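Local coordinates for protein cytokinin riboside 5'-monophosphate phosphoribohydrolase (PDB 5WQ3) that belongs to the SLOG clan of Rossmann-like proteins and forms a six-chain assembly of subunits each built on a parallel sheet, at residues Val208-Arg212 with Asp225-Met229. Sequence-based numbering, arbitrary orientation.
Sequences VDWIR and DVDRM
Val226 meets three residues of helix 201-216, and its torsion accounts for the split. With CG2 anti to the backbone N and CG1 between N and the carbonyl carbon, the two methyls diverge. CG2 packs against the Ile211 branch methyl CG2 at 3.5 Å, the two side chains running antiparallel past one another, and more distantly approaches Val208 CG1 at 4.5 Å. CG1 sits over the outer part of one guanidinium face of Arg212, 4.0 Å from Arg212 NH2. Both Ile211 and Val226 also touch Ile221, so the apolar patch continues into the intervening loop. At Asp227 the contact turns polar, with a salt bridge. Arg212, extended from CG to NE, converges on one oxygen with both terminal nitrogens: Asp227 OD1 accepts from Arg212 NH2 at 2.7 Å and from NH1 at a distance too short to be taken literally. The oxygen lies only 6° out of the guanidinium plane, but N-H...O angles of 143° (NH1) and 134° (NH2) indicate two bent bonds. The Met229 side chain touches Leu198 and Leu183. Neighbouring parallel strands 196-199 and 230-232 are joined through helices 201-216 and 223-227, a Rossmann-like beta-alpha-beta crossover whose two helical parts pack here.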
loop_
_atom_site.group_PDB
_atom_site.type_symbol
_atom_site.label_atom_id
_atom_site.label_comp_id
_atom_site.label_asym_id
_atom_site.label_seq_id
_atom_site.Cartn_x
_atom_site.Cartn_y
_atom_site.Cartn_z
ATOM N N VAL C 208 -65.070 25.380 -10.301
ATOM C CA VAL C 208 -66.531 25.557 -10.224
ATOM C C VAL C 208 -67.071 26.270 -11.496
ATOM O O VAL C 208 -68.120 25.910 -11.994
ATOM C CB VAL C 208 -66.921 26.267 -8.892
ATOM C CG1 VAL C 208 -68.431 26.460 -8.833
ATOM C CG2 VAL C 208 -66.461 25.430 -7.718
ATOM N N ASP C 209 -66.337 27.254 -12.022
ATOM C CA ASP C 209 -66.763 27.927 -13.293
ATOM C C ASP C 209 -66.824 26.934 -14.476
ATOM O O ASP C 209 -67.766 26.926 -15.286
ATOM C CB ASP C 209 -65.833 29.092 -13.634
ATOM C CG ASP C 209 -65.736 30.143 -12.514
ATOM O OD1 ASP C 209 -66.667 30.275 -11.698
ATOM O OD2 ASP C 209 -64.719 30.859 -12.434
ATOM N N TRP C 210 -65.827 26.070 -14.580
ATOM C CA TRP C 210 -65.833 25.082 -15.643
ATOM C C TRP C 210 -67.007 24.141 -15.464
ATOM O O TRP C 210 -67.716 23.827 -16.410
ATOM C CB TRP C 210 -64.502 24.307 -15.662
ATOM C CG TRP C 210 -64.413 23.230 -16.714
ATOM C CD1 TRP C 210 -64.289 23.389 -18.069
ATOM C CD2 TRP C 210 -64.495 21.823 -16.487
ATOM N NE1 TRP C 210 -64.270 22.171 -18.691
ATOM C CE2 TRP C 210 -64.390 21.192 -17.727
ATOM C CE3 TRP C 210 -64.618 21.058 -15.353
ATOM C CZ2 TRP C 210 -64.439 19.836 -17.874
ATOM C CZ3 TRP C 210 -64.658 19.693 -15.492
ATOM C CH2 TRP C 210 -64.550 19.099 -16.753
ATOM N N ILE C 211 -67.217 23.670 -14.253
ATOM C CA ILE C 211 -68.342 22.766 -14.022
ATOM C C ILE C 211 -69.683 23.420 -14.472
ATOM O O ILE C 211 -70.498 22.773 -15.158
ATOM C CB ILE C 211 -68.411 22.341 -12.546
ATOM C CG1 ILE C 211 -67.235 21.389 -12.205
ATOM C CG2 ILE C 211 -69.739 21.629 -12.257
ATOM C CD1 ILE C 211 -67.030 21.192 -10.713
ATOM N N ARG C 212 -69.913 24.682 -14.108
ATOM C CA ARG C 212 -71.159 25.374 -14.572
ATOM C C ARG C 212 -71.182 25.646 -16.083
ATOM O O ARG C 212 -72.140 25.318 -16.775
ATOM C CB ARG C 212 -71.408 26.683 -13.846
ATOM C CG ARG C 212 -71.146 26.642 -12.368
ATOM C CD ARG C 212 -71.531 27.944 -11.704
ATOM N NE ARG C 212 -71.938 27.695 -10.320
ATOM C CZ ARG C 212 -73.173 27.350 -9.943
ATOM N NH1 ARG C 212 -73.438 27.143 -8.652
ATOM N NH2 ARG C 212 -74.152 27.199 -10.842
ATOM N N ASP C 225 -76.936 19.766 -8.988
ATOM C CA ASP C 225 -75.765 18.917 -8.619
ATOM C C ASP C 225 -74.478 19.738 -8.290
ATOM O O ASP C 225 -73.605 19.240 -7.562
ATOM C CB ASP C 225 -75.421 17.919 -9.712
ATOM C CG ASP C 225 -76.608 17.107 -10.166
ATOM O OD1 ASP C 225 -77.494 16.907 -9.327
ATOM O OD2 ASP C 225 -76.642 16.668 -11.352
ATOM N N VAL C 226 -74.384 20.953 -8.842
ATOM C CA VAL C 226 -73.318 21.861 -8.542
ATOM C C VAL C 226 -73.728 22.993 -7.582
ATOM O O VAL C 226 -72.966 23.368 -6.710
ATOM C CB VAL C 226 -72.666 22.399 -9.854
ATOM C CG1 VAL C 226 -73.616 23.266 -10.685
ATOM C CG2 VAL C 226 -71.384 23.161 -9.557
ATOM N N ASP C 227 -74.931 23.537 -7.727
ATOM C CA ASP C 227 -75.421 24.605 -6.820
ATOM C C ASP C 227 -75.488 24.213 -5.370
ATOM O O ASP C 227 -75.449 25.074 -4.534
ATOM C CB ASP C 227 -76.846 25.045 -7.204
ATOM C CG ASP C 227 -76.866 26.004 -8.373
ATOM O OD1 ASP C 227 -75.784 26.308 -8.913
ATOM O OD2 ASP C 227 -77.968 26.446 -8.751
ATOM N N ARG C 228 -75.592 22.919 -5.080
ATOM C CA ARG C 228 -75.720 22.435 -3.702
ATOM C C ARG C 228 -74.441 22.436 -2.865
ATOM O O ARG C 228 -74.519 22.298 -1.634
ATOM C CB ARG C 228 -76.253 21.015 -3.722
ATOM C CG ARG C 228 -75.245 19.959 -4.183
ATOM C CD ARG C 228 -75.940 18.649 -4.570
ATOM N NE ARG C 228 -76.947 18.351 -3.554
ATOM C CZ ARG C 228 -78.163 17.836 -3.755
ATOM N NH1 ARG C 228 -78.596 17.508 -4.957
ATOM N NH2 ARG C 228 -78.969 17.651 -2.714
ATOM N N MET C 229 -73.267 22.593 -3.502
ATOM C CA MET C 229 -72.041 22.777 -2.743
ATOM C C MET C 229 -71.943 24.216 -2.281
ATOM O O MET C 229 -72.175 25.125 -3.031
ATOM C CB MET C 229 -70.800 22.593 -3.595
ATOM C CG MET C 229 -70.595 21.240 -4.157
ATOM S SD MET C 229 -68.903 21.111 -4.767
ATOM C CE MET C 229 -69.220 21.572 -6.468
#